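Local coordinates for protein malate Synthase (Haloferax volcanii, PDB 3OYZ) that catalyses the magnesium-dependent Claisen condensation of acetyl-CoA with glyoxylate and hydrolysis of the malyl-CoA intermediate, yielding malate and CoA in the glyoxylate cycle, at residues E352-K357 with A390-A395; Q100-I105 with T138-E143; D404-E407 with Q412-E415; H6-V11 with A42-V47. One frame throughout, in Å; residues are numbered along the deposited sequence.

Contact 1. Residues E352-K357 with A390-A395; sequences EFEAAK and ATYQAA
The closest polar approach between segments 352-357 and 390-395 brings Glu354 OE2 to 3.4 Å from Tyr392 OH, at the margin of a contact that is otherwise aromatic. Glu354 reaches this point as an extended chain, with its carboxylate plane turned well away from that of the phenol ring. Tyr392 contributes the largest single share of the buried surface, and Phe353 supplies the greater part of the matching surface on the other helix. The two aromatic side chains cross at about a right angle, and the closest touch is Phe353 CD2 against the Tyr392 methylene, 3.7 Å from CB, with CE2 of the same ring 3.9 Å from that CB. CD2 also comes within 4.0 Å of Tyr392 CG. The ring planes are only 28° apart, yet the centroids are separated by 5.9 Å, so the rings have slid past one another and scarcely overlap. With CG anti to the backbone N in both residues (chi1 168° for Phe353 and 173° for Tyr392), each ring is carried across to the other helix. The packing lies beside the catalytic centre: the Phe353 side chain is about 4 Å from that of Asp388, the predicted proton acceptor. Thr391 OG1 bonds the backbone N of Asp388, while Lys357 forms a salt bridge to Glu389. Both helices pack against the two-stranded antiparallel sheet 364-369/382-387, Phe353 on Met366 and Trp387 and Thr391 on Arg385, and Ala390 faces helix 190-197 through Val191 and Asp192.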
loop_
_atom_site.group_PDB
_atom_site.type_symbol
_atom_site.label_atom_id
_atom_site.label_comp_id
_atom_site.label_asym_id
_atom_site.label_seq_id
_atom_site.Cartn_x
_atom_site.Cartn_y
_atom_site.Cartn_z
ATOM N N GLU A 352 0.053 35.523 4.783
ATOM C CA GLU A 352 0.886 35.524 5.992
ATOM C C GLU A 352 2.221 34.786 5.818
ATOM O O GLU A 352 3.273 35.298 6.217
ATOM C CB GLU A 352 0.144 35.007 7.240
ATOM C CG GLU A 352 1.084 34.940 8.466
ATOM C CD GLU A 352 0.534 34.324 9.756
ATOM O OE1 GLU A 352 1.384 34.056 10.642
ATOM O OE2 GLU A 352 -0.691 34.103 9.919
ATOM N N PHE A 353 2.211 33.581 5.243
ATOM C CA PHE A 353 3.480 32.868 5.043
ATOM C C PHE A 353 4.396 33.555 4.019
ATOM O O PHE A 353 5.610 33.659 4.249
ATOM C CB PHE A 353 3.323 31.375 4.676
ATOM C CG PHE A 353 4.611 30.777 4.202
ATOM C CD1 PHE A 353 5.559 30.346 5.121
ATOM C CD2 PHE A 353 4.932 30.802 2.852
ATOM C CE1 PHE A 353 6.777 29.860 4.713
ATOM C CE2 PHE A 353 6.139 30.324 2.415
ATOM C CZ PHE A 353 7.077 29.864 3.347
ATOM N N GLU A 354 3.801 33.927 2.884
ATOM C CA GLU A 354 4.374 34.676 1.749
ATOM C C GLU A 354 5.210 35.887 2.233
ATOM O O GLU A 354 6.398 36.009 1.881
ATOM C CB GLU A 354 3.178 35.082 0.868
ATOM C CG GLU A 354 3.335 35.536 -0.588
ATOM C CD GLU A 354 1.966 35.713 -1.292
ATOM O OE1 GLU A 354 1.157 36.608 -0.934
ATOM O OE2 GLU A 354 1.655 34.940 -2.230
ATOM N N ALA A 355 4.584 36.749 3.043
ATOM C CA ALA A 355 5.206 37.883 3.740
ATOM C C ALA A 355 6.401 37.492 4.636
ATOM O O ALA A 355 7.463 38.124 4.565
ATOM C CB ALA A 355 4.143 38.665 4.529
ATOM N N ALA A 356 6.256 36.460 5.470
ATOM C CA ALA A 356 7.369 35.971 6.296
ATOM C C ALA A 356 8.605 35.560 5.481
ATOM O O ALA A 356 9.736 35.955 5.803
ATOM C CB ALA A 356 6.912 34.841 7.234
ATOM N N LYS A 357 8.381 34.783 4.418
ATOM C CA LYS A 357 9.449 34.320 3.512
ATOM C C LYS A 357 10.133 35.506 2.819
ATOM O O LYS A 357 11.362 35.572 2.766
ATOM C CB LYS A 357 8.913 33.285 2.494
ATOM C CG LYS A 357 9.837 32.928 1.326
ATOM C CD LYS A 357 9.147 32.073 0.276
ATOM C CE LYS A 357 8.574 32.876 -0.897
ATOM N NZ LYS A 357 8.142 31.966 -2.008
ATOM N N ALA A 390 6.921 24.519 1.238
ATOM C CA ALA A 390 6.184 23.264 0.965
ATOM C C ALA A 390 4.758 23.359 1.524
ATOM O O ALA A 390 3.785 22.956 0.899
ATOM C CB ALA A 390 6.933 22.083 1.576
ATOM N N THR A 391 4.638 23.857 2.749
ATOM C CA THR A 391 3.346 23.954 3.388
ATOM C C THR A 391 2.448 24.886 2.574
ATOM O O THR A 391 1.235 24.659 2.397
ATOM C CB THR A 391 3.463 24.580 4.821
ATOM O OG1 THR A 391 4.632 24.101 5.479
ATOM C CG2 THR A 391 2.236 24.282 5.664
ATOM N N TYR A 392 3.042 26.007 2.182
ATOM C CA TYR A 392 2.367 26.915 1.310
ATOM C C TYR A 392 1.897 26.207 0.031
ATOM O O TYR A 392 0.735 26.327 -0.378
ATOM C CB TYR A 392 3.399 28.003 0.979
ATOM C CG TYR A 392 2.911 28.949 -0.056
ATOM C CD1 TYR A 392 1.968 29.912 0.271
ATOM C CD2 TYR A 392 3.394 28.909 -1.356
ATOM C CE1 TYR A 392 1.510 30.802 -0.663
ATOM C CE2 TYR A 392 2.906 29.781 -2.323
ATOM C CZ TYR A 392 1.969 30.729 -1.957
ATOM O OH TYR A 392 1.481 31.642 -2.862
ATOM N N GLN A 393 2.809 25.522 -0.678
ATOM C CA GLN A 393 2.419 24.851 -1.930
ATOM C C GLN A 393 1.287 23.845 -1.667
ATOM O O GLN A 393 0.244 23.806 -2.371
ATOM C CB GLN A 393 3.689 24.146 -2.481
ATOM C CG GLN A 393 4.740 25.095 -3.011
ATOM C CD GLN A 393 4.169 25.992 -4.117
ATOM O OE1 GLN A 393 3.243 25.612 -4.851
ATOM N NE2 GLN A 393 4.699 27.213 -4.217
ATOM N N ALA A 394 1.441 23.045 -0.609
ATOM C CA ALA A 394 0.382 22.067 -0.281
ATOM C C ALA A 394 -0.975 22.645 0.051
ATOM O O ALA A 394 -2.011 22.052 -0.287
ATOM C CB ALA A 394 0.805 21.088 0.848
ATOM N N ALA A 395 -0.978 23.776 0.768
ATOM C CA ALA A 395 -2.246 24.444 1.141
ATOM C C ALA A 395 -3.026 24.942 -0.078
ATOM O O ALA A 395 -4.208 25.178 0.021
ATOM C CB ALA A 395 -1.985 25.677 2.061
#

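Contact 2. Residues Q100-I105 with T138-E143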
loop_
_atom_site.group_PDB
_atom_site.type_symbol
_atom_site.label_atom_id
_atom_site.label_comp_id
_atom_site.label_asym_id
_atom_site.label_seq_id
_atom_site.Cartn_x
_atom_site.Cartn_y
_atom_site.Cartn_z
ATOM N N GLN A 100 26.607 23.614 -7.563
ATOM C CA GLN A 100 27.654 24.624 -7.262
ATOM C C GLN A 100 27.885 24.832 -5.766
ATOM O O GLN A 100 29.025 24.888 -5.318
ATOM C CB GLN A 100 27.314 25.982 -7.859
ATOM C CG GLN A 100 26.918 25.961 -9.320
ATOM C CD GLN A 100 26.412 27.341 -9.795
ATOM O OE1 GLN A 100 25.204 27.590 -9.873
ATOM N NE2 GLN A 100 27.343 28.240 -10.129
ATOM N N HIS A 101 26.798 24.855 -5.000
ATOM C CA HIS A 101 26.913 24.907 -3.531
ATOM C C HIS A 101 27.655 23.718 -2.987
ATOM O O HIS A 101 28.472 23.956 -2.091
ATOM C CB HIS A 101 25.592 25.216 -2.794
ATOM C CG HIS A 101 25.135 26.642 -2.950
ATOM N ND1 HIS A 101 23.820 27.051 -2.854
ATOM C CD2 HIS A 101 25.848 27.768 -3.220
ATOM C CE1 HIS A 101 23.732 28.363 -3.030
ATOM N NE2 HIS A 101 24.955 28.812 -3.235
ATOM N N MET A 102 27.491 22.475 -3.494
ATOM C CA MET A 102 28.182 21.365 -2.868
ATOM C C MET A 102 29.638 21.467 -3.190
ATOM O O MET A 102 30.519 21.001 -2.423
ATOM C CB MET A 102 27.811 19.953 -3.450
ATOM C CG MET A 102 26.405 19.514 -3.189
ATOM S SD MET A 102 25.946 17.803 -3.715
ATOM C CE MET A 102 27.505 17.019 -3.651
ATOM N N LEU A 103 29.883 21.955 -4.404
ATOM C CA LEU A 103 31.265 22.079 -4.819
ATOM C C LEU A 103 32.013 23.093 -3.860
ATOM O O LEU A 103 33.129 22.811 -3.412
ATOM C CB LEU A 103 31.252 22.567 -6.262
ATOM C CG LEU A 103 32.568 22.615 -7.051
ATOM C CD1 LEU A 103 33.263 21.254 -7.227
ATOM C CD2 LEU A 103 32.333 23.321 -8.395
ATOM N N ASP A 104 31.419 24.246 -3.573
ATOM C CA ASP A 104 31.966 25.257 -2.615
ATOM C C ASP A 104 32.169 24.674 -1.225
ATOM O O ASP A 104 33.280 24.731 -0.655
ATOM C CB ASP A 104 30.999 26.447 -2.449
ATOM C CG ASP A 104 30.828 27.250 -3.708
ATOM O OD1 ASP A 104 31.706 27.124 -4.593
ATOM O OD2 ASP A 104 29.823 28.006 -3.816
ATOM N N ILE A 105 31.114 24.046 -0.697
ATOM C CA ILE A 105 31.152 23.464 0.637
ATOM C C ILE A 105 32.265 22.442 0.797
ATOM O O ILE A 105 32.859 22.391 1.888
ATOM C CB ILE A 105 29.777 22.963 1.086
ATOM C CG1 ILE A 105 28.852 24.177 1.174
ATOM C CG2 ILE A 105 29.852 22.177 2.363
ATOM C CD1 ILE A 105 27.344 23.834 1.185
ATOM N N THR A 138 29.896 12.519 -7.803
ATOM C CA THR A 138 31.137 11.987 -8.343
ATOM C C THR A 138 32.064 13.143 -8.830
ATOM O O THR A 138 33.284 13.113 -8.611
ATOM C CB THR A 138 30.811 10.997 -9.495
ATOM O OG1 THR A 138 30.060 9.922 -8.907
ATOM C CG2 THR A 138 32.119 10.401 -10.026
ATOM N N ILE A 139 31.503 14.063 -9.581
ATOM C CA ILE A 139 32.332 15.217 -10.035
ATOM C C ILE A 139 32.938 16.008 -8.850
ATOM O O ILE A 139 34.143 16.254 -8.879
ATOM C CB ILE A 139 31.526 16.103 -10.964
ATOM C CG1 ILE A 139 31.449 15.411 -12.360
ATOM C CG2 ILE A 139 32.176 17.509 -11.140
ATOM C CD1 ILE A 139 30.299 15.991 -13.184
ATOM N N VAL A 140 32.139 16.393 -7.861
ATOM C CA VAL A 140 32.625 17.036 -6.625
ATOM C C VAL A 140 33.762 16.300 -5.973
ATOM O O VAL A 140 34.810 16.936 -5.700
ATOM C CB VAL A 140 31.467 17.254 -5.628
ATOM C CG1 VAL A 140 32.024 17.562 -4.251
ATOM C CG2 VAL A 140 30.510 18.280 -6.176
ATOM N N GLU A 141 33.601 15.003 -5.689
ATOM C CA GLU A 141 34.675 14.133 -5.227
ATOM C C GLU A 141 35.978 14.221 -6.007
ATOM O O GLU A 141 37.085 14.385 -5.442
ATOM C CB GLU A 141 34.268 12.655 -5.051
ATOM C CG GLU A 141 33.195 12.543 -3.949
ATOM C CD GLU A 141 32.453 11.187 -3.972
ATOM O OE1 GLU A 141 32.445 10.490 -5.028
ATOM O OE2 GLU A 141 31.839 10.838 -2.943
ATOM N N HIS A 142 35.853 14.066 -7.316
ATOM C CA HIS A 142 37.047 14.095 -8.152
ATOM C C HIS A 142 37.659 15.513 -8.185
ATOM O O HIS A 142 38.872 15.643 -8.156
ATOM C CB HIS A 142 36.768 13.585 -9.570
ATOM C CG HIS A 142 36.738 12.082 -9.648
ATOM N ND1 HIS A 142 37.811 11.336 -10.080
ATOM C CD2 HIS A 142 35.816 11.189 -9.207
ATOM C CE1 HIS A 142 37.517 10.047 -9.992
ATOM N NE2 HIS A 142 36.313 9.934 -9.449
ATOM N N GLU A 143 36.855 16.553 -8.242
ATOM C CA GLU A 143 37.346 17.920 -8.342
ATOM C C GLU A 143 38.137 18.252 -7.050
ATOM O O GLU A 143 39.056 19.061 -7.106
ATOM C CB GLU A 143 36.230 18.948 -8.519
ATOM C CG GLU A 143 35.679 18.956 -9.937
ATOM C CD GLU A 143 36.773 19.246 -10.977
ATOM O OE1 GLU A 143 37.445 20.291 -10.783
ATOM O OE2 GLU A 143 36.988 18.460 -11.943
#
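Leu103 and Val140 meet because their torsions carry a methyl of each into the groove between the helices. In Leu103, CG is anti to the backbone N (chi1 -172°), which sends CD1 across to the second helix, while Val140 has CG1 in that position (chi1 165°) and turns CG2 beside its own N, facing the first helix. Val140 CG2 then sits 4.1 Å from Leu103 CA and 4.2 Å from Leu103 CD1, the two side chains sliding past each other in opposite directions. Met102 bends at chi3, and its CE reaches the same CG2 at 4.1 Å, crossing the valine at about a right angle. Leu103 CD1 also rests 4.0 Å from Glu143 CB, an aliphatic touch at the outer margin. These are neighbouring helices of the TIM barrel, 92-105 and 127-143, following consecutive strands 80-81 and 118-121. Their short segments run in nearly the same direction, crossing at -28° with axes 9.8 Å apart. Beneath them Met102 packs on Phe119 of strand 118-121, and Val140 touches Phe99. Within the two segments the touch is purely van der Waals, which implies that side-chain shape governs the fit, and a directional tie comes just beyond, from His144 NE2 to Leu103 O.

Contact 3. Residues D404-E407 with Q412-E415; sequences DVYE and QHEE
Tyr406 and His413 stack across a helix-loop-helix turn, where the last part of helix 397-408 faces the first residues of helix 413-420. Their rings lie face to face, with planes almost parallel and centroids separated by 3.8 Å; His413 NE2 stands over the centre of the tyrosine ring, and Tyr406 CE1 is 3.6 Å from His413 CD2. The same imidazole also uses its edge. NE2 donates a 2.8 Å hydrogen bond to Tyr406 O, with an N-H...O angle of 157°, so one residue is held by both the flat and the polar side of the histidine. The oxygen lies in the imidazole plane, but NE2 approaches it from 40° above the carbonyl plane. The bond and the stack together fix the rotation of the histidine ring. Tyr406 holds its ring beside its own carbonyl carbon (chi1 -164°), which places ring and oxygen next to the one imidazole. Farther out, Tyr406 packs on Leu416 and on Val425 of helix 422-428, and its OH makes a weak hydrogen bond to Glu417. Gln412 is engaged by the second subunit: Arg12 of that chain bonds OE1, and its Gly39 O receives NE2. On this chain the same amide oxygen comes against a methyl group, Gln412 OE1 lying 3.5 Å from Val405 CG1.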
loop_
_atom_site.group_PDB
_atom_site.type_symbol
_atom_site.label_atom_id
_atom_site.label_comp_id
_atom_site.label_asym_id
_atom_site.label_seq_id
_atom_site.Cartn_x
_atom_site.Cartn_y
_atom_site.Cartn_z
ATOM N N ASP A 404 -9.691 25.967 -11.245
ATOM C CA ASP A 404 -9.951 25.067 -12.355
ATOM C C ASP A 404 -11.427 24.999 -12.682
ATOM O O ASP A 404 -11.772 25.015 -13.857
ATOM C CB ASP A 404 -9.482 23.619 -12.104
ATOM C CG ASP A 404 -9.525 22.774 -13.361
ATOM O OD1 ASP A 404 -8.893 23.161 -14.358
ATOM O OD2 ASP A 404 -10.198 21.725 -13.433
ATOM N N VAL A 405 -12.251 24.827 -11.657
ATOM C CA VAL A 405 -13.686 24.684 -11.743
ATOM C C VAL A 405 -14.348 25.983 -12.234
ATOM O O VAL A 405 -15.161 25.971 -13.141
ATOM C CB VAL A 405 -14.278 24.338 -10.371
ATOM C CG1 VAL A 405 -15.789 24.571 -10.432
ATOM C CG2 VAL A 405 -14.022 22.881 -9.984
ATOM N N TYR A 406 -13.971 27.111 -11.653
ATOM C CA TYR A 406 -14.473 28.403 -12.120
ATOM C C TYR A 406 -14.130 28.637 -13.601
ATOM O O TYR A 406 -15.038 28.856 -14.406
ATOM C CB TYR A 406 -13.967 29.514 -11.196
ATOM C CG TYR A 406 -14.706 30.831 -11.333
ATOM C CD1 TYR A 406 -15.893 31.065 -10.641
ATOM C CD2 TYR A 406 -14.197 31.847 -12.142
ATOM C CE1 TYR A 406 -16.561 32.280 -10.777
ATOM C CE2 TYR A 406 -14.864 33.064 -12.295
ATOM C CZ TYR A 406 -16.043 33.264 -11.616
ATOM O OH TYR A 406 -16.705 34.465 -11.767
ATOM N N GLU A 407 -12.853 28.544 -13.973
ATOM C CA GLU A 407 -12.408 28.619 -15.367
ATOM C C GLU A 407 -13.149 27.736 -16.385
ATOM O O GLU A 407 -13.349 28.122 -17.543
ATOM C CB GLU A 407 -10.894 28.344 -15.447
ATOM C CG GLU A 407 -10.049 29.609 -15.277
ATOM C CD GLU A 407 -8.587 29.400 -14.869
ATOM O OE1 GLU A 407 -8.305 28.501 -14.049
ATOM O OE2 GLU A 407 -7.711 30.162 -15.355
ATOM N N GLN A 412 -21.619 27.128 -13.680
ATOM C CA GLN A 412 -21.630 26.952 -12.241
ATOM C C GLN A 412 -21.291 28.286 -11.599
ATOM O O GLN A 412 -21.319 28.359 -10.383
ATOM C CB GLN A 412 -20.594 25.883 -11.797
ATOM C CG GLN A 412 -21.196 24.484 -11.789
ATOM C CD GLN A 412 -20.235 23.345 -11.373
ATOM O OE1 GLN A 412 -19.120 23.578 -10.922
ATOM N NE2 GLN A 412 -20.724 22.127 -11.459
ATOM N N HIS A 413 -20.995 29.337 -12.373
ATOM C CA HIS A 413 -20.544 30.623 -11.801
ATOM C C HIS A 413 -21.494 31.242 -10.769
ATOM O O HIS A 413 -21.064 31.862 -9.784
ATOM C CB HIS A 413 -20.260 31.662 -12.878
ATOM C CG HIS A 413 -18.943 31.485 -13.568
ATOM N ND1 HIS A 413 -18.417 32.446 -14.403
ATOM C CD2 HIS A 413 -18.041 30.472 -13.548
ATOM C CE1 HIS A 413 -17.248 32.048 -14.870
ATOM N NE2 HIS A 413 -17.005 30.846 -14.372
ATOM N N GLU A 414 -22.774 30.954 -10.958
ATOM C CA GLU A 414 -23.874 31.543 -10.233
ATOM C C GLU A 414 -23.999 30.832 -8.891
ATOM O O GLU A 414 -24.016 31.505 -7.859
ATOM C CB GLU A 414 -25.159 31.330 -11.037
ATOM C CG GLU A 414 -26.242 32.381 -10.815
ATOM C CD GLU A 414 -27.606 31.724 -10.681
ATOM O OE1 GLU A 414 -28.353 31.672 -11.685
ATOM O OE2 GLU A 414 -27.907 31.218 -9.572
ATOM N N GLU A 415 -24.092 29.500 -8.893
ATOM C CA GLU A 415 -24.099 28.770 -7.622
ATOM C C GLU A 415 -22.822 28.979 -6.809
ATOM O O GLU A 415 -22.874 28.937 -5.589
ATOM C CB GLU A 415 -24.440 27.296 -7.784
ATOM C CG GLU A 415 -25.866 27.078 -8.266
ATOM C CD GLU A 415 -26.074 25.731 -8.943
ATOM O OE1 GLU A 415 -26.657 24.831 -8.292
ATOM O OE2 GLU A 415 -25.668 25.563 -10.117
#

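Contact 4. Residues H6-V11 with A42-V47; sequences HDREFV and APDVWV
Arg8 and Asp44 form the tight, polar part of this contact. Arg8 NH1 donates to Asp44 OD1 at 2.8 Å in a nearly straight salt-bridge hydrogen bond (165°). The oxygen lies close to the guanidinium plane; the planes of the two flat groups stand 85° apart, and NH1 comes to OD1 from well above the carboxylate plane. Bends at chi2 and chi3 fold the arginine back to this point, with Phe10 O over one face of its guanidinium. The looser part is apolar: Val11 CG1 and Val45 CG2 touch at 4.0 Å, and Val11 CG1 lies 4.2 Å from Asp44 CB. The contact joins the segment leading into strand 13-18 to the start of strand 45-49, which are adjacent parallel strands of the TIM barrel linked by the beta-alpha-beta crossover through helix 29-36. Arg12 adds a salt bridge to Asp44 OD2, and Arg409 of the third subunit another to OD1; such a gathering of positive charge would be expected to keep the carboxylate ionised. Arg8 NH2 in turn pairs with Asp404 of that subunit. A single water bridges the polar part, accepting from Arg8 NH1 at 2.8 Å and donating to Asp44 O at 2.9 Å.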
loop_
_atom_site.group_PDB
_atom_site.type_symbol
_atom_site.label_atom_id
_atom_site.label_comp_id
_atom_site.label_asym_id
_atom_site.label_seq_id
_atom_site.Cartn_x
_atom_site.Cartn_y
_atom_site.Cartn_z
ATOM N N HIS A 6 26.843 1.922 5.056
ATOM C CA HIS A 6 27.330 3.100 5.757
ATOM C C HIS A 6 27.578 2.813 7.265
ATOM O O HIS A 6 27.101 1.796 7.803
ATOM C CB HIS A 6 26.427 4.297 5.388
ATOM C CG HIS A 6 26.537 4.704 3.938
ATOM N ND1 HIS A 6 25.733 4.183 2.944
ATOM C CD2 HIS A 6 27.387 5.557 3.310
ATOM C CE1 HIS A 6 26.106 4.684 1.771
ATOM N NE2 HIS A 6 27.093 5.546 1.962
ATOM N N ASP A 7 28.381 3.632 7.946
ATOM C CA ASP A 7 28.616 3.458 9.395
ATOM C C ASP A 7 27.339 3.361 10.243
ATOM O O ASP A 7 27.366 2.614 11.247
ATOM C CB ASP A 7 29.466 4.575 10.039
ATOM C CG ASP A 7 30.879 4.693 9.464
ATOM O OD1 ASP A 7 31.390 3.777 8.753
ATOM O OD2 ASP A 7 31.458 5.773 9.755
ATOM N N ARG A 8 26.301 4.163 9.945
ATOM C CA ARG A 8 25.162 4.138 10.882
ATOM C C ARG A 8 24.199 3.123 10.307
ATOM O O ARG A 8 23.528 3.375 9.309
ATOM C CB ARG A 8 24.451 5.465 11.144
ATOM C CG ARG A 8 24.991 6.444 12.233
ATOM C CD ARG A 8 25.524 5.837 13.536
ATOM N NE ARG A 8 24.521 5.222 14.419
ATOM C CZ ARG A 8 23.717 5.874 15.250
ATOM N NH1 ARG A 8 23.782 7.198 15.355
ATOM N NH2 ARG A 8 22.850 5.189 15.982
ATOM N N GLU A 9 24.096 2.011 11.011
ATOM C CA GLU A 9 23.091 1.035 10.709
ATOM C C GLU A 9 21.653 1.473 11.014
ATOM O O GLU A 9 20.722 1.088 10.303
ATOM C CB GLU A 9 23.493 -0.221 11.468
ATOM C CG GLU A 9 22.759 -1.432 11.017
ATOM C CD GLU A 9 23.321 -2.633 11.751
ATOM O OE1 GLU A 9 24.536 -2.583 12.046
ATOM O OE2 GLU A 9 22.570 -3.589 12.045
ATOM N N PHE A 10 21.470 2.299 12.043
ATOM C CA PHE A 10 20.161 2.838 12.448
ATOM C C PHE A 10 20.303 4.336 12.629
ATOM O O PHE A 10 21.359 4.769 13.145
ATOM C CB PHE A 10 19.719 2.273 13.799
ATOM C CG PHE A 10 19.416 0.799 13.780
ATOM C CD1 PHE A 10 18.108 0.353 13.664
ATOM C CD2 PHE A 10 20.420 -0.134 13.967
ATOM C CE1 PHE A 10 17.802 -1.014 13.710
ATOM C CE2 PHE A 10 20.140 -1.513 13.931
ATOM C CZ PHE A 10 18.819 -1.949 13.800
ATOM N N VAL A 11 19.258 5.097 12.294
ATOM C CA VAL A 11 19.201 6.553 12.408
ATOM C C VAL A 11 17.865 6.855 13.072
ATOM O O VAL A 11 16.799 6.556 12.528
ATOM C CB VAL A 11 19.359 7.348 11.092
ATOM C CG1 VAL A 11 18.997 8.808 11.242
ATOM C CG2 VAL A 11 20.770 7.264 10.542
ATOM N N ALA A 42 21.305 15.606 21.061
ATOM C CA ALA A 42 21.971 15.742 19.751
ATOM C C ALA A 42 21.444 14.665 18.787
ATOM O O ALA A 42 21.255 13.533 19.195
ATOM C CB ALA A 42 23.452 15.607 19.882
ATOM N N PRO A 43 21.248 15.027 17.516
ATOM C CA PRO A 43 20.604 14.052 16.591
ATOM C C PRO A 43 21.582 13.034 16.043
ATOM O O PRO A 43 22.765 13.340 15.917
ATOM C CB PRO A 43 19.938 14.969 15.559
ATOM C CG PRO A 43 20.896 16.142 15.442
ATOM C CD PRO A 43 21.336 16.377 16.936
ATOM N N ASP A 44 21.149 11.814 15.693
ATOM C CA ASP A 44 22.036 10.914 14.937
ATOM C C ASP A 44 22.493 11.549 13.617
ATOM O O ASP A 44 23.621 11.372 13.166
ATOM C CB ASP A 44 21.286 9.607 14.663
ATOM C CG ASP A 44 21.124 8.786 15.896
ATOM O OD1 ASP A 44 22.022 8.880 16.776
ATOM O OD2 ASP A 44 20.114 8.051 15.991
ATOM N N VAL A 45 21.651 12.348 12.990
ATOM C CA VAL A 45 21.989 12.952 11.692
ATOM C C VAL A 45 21.526 14.363 11.786
ATOM O O VAL A 45 20.370 14.651 12.050
ATOM C CB VAL A 45 21.327 12.197 10.427
ATOM C CG1 VAL A 45 21.461 13.054 9.234
ATOM C CG2 VAL A 45 22.141 11.004 10.132
ATOM N N TRP A 46 22.454 15.280 11.531
ATOM C CA TRP A 46 22.100 16.661 11.612
ATOM C C TRP A 46 22.153 17.243 10.212
ATOM O O TRP A 46 23.120 17.028 9.506
ATOM C CB TRP A 46 23.128 17.401 12.529
ATOM C CG TRP A 46 22.829 18.885 12.556
ATOM C CD1 TRP A 46 21.601 19.478 12.617
ATOM C CD2 TRP A 46 23.779 19.953 12.474
ATOM N NE1 TRP A 46 21.730 20.852 12.572
ATOM C CE2 TRP A 46 23.058 21.156 12.443
ATOM C CE3 TRP A 46 25.193 20.001 12.435
ATOM C CZ2 TRP A 46 23.690 22.426 12.460
ATOM C CZ3 TRP A 46 25.820 21.272 12.320
ATOM C CH2 TRP A 46 25.060 22.452 12.351
ATOM N N VAL A 47 21.135 17.981 9.819
ATOM C CA VAL A 47 21.020 18.491 8.454
ATOM C C VAL A 47 20.981 20.015 8.395
ATOM O O VAL A 47 19.915 20.636 8.466
ATOM C CB VAL A 47 19.719 17.859 7.824
ATOM C CG1 VAL A 47 19.585 18.215 6.357
ATOM C CG2 VAL A 47 19.821 16.351 7.997
HETATM O O HOH W 1 25.299 9.278 14.230
#

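In the fold
Contacts 1 and 4 are buried, on opposite sides of the chain's centre, whereas contacts 2 and 3 are only partly buried. Contacts 2 and 4 both belong to the barrel, one between outer helices and one at the entry to its strands, with centres about 22 Å apart. Contacts 1 and 3 lie in the C-terminal region, on helices 389-395 and 397-408 that follow each other. Chemistry varies accordingly: aliphatic in contact 2, aromatic beside the active site in contact 1, a stack plus hydrogen bond in contact 3, a salt bridge beside an apolar valine pair in contact 4. Although contacts 3 and 4 are about 50 Å apart between centres within one chain, the trimer joins such sites: Asp404 of one subunit pairs with Arg8 of another.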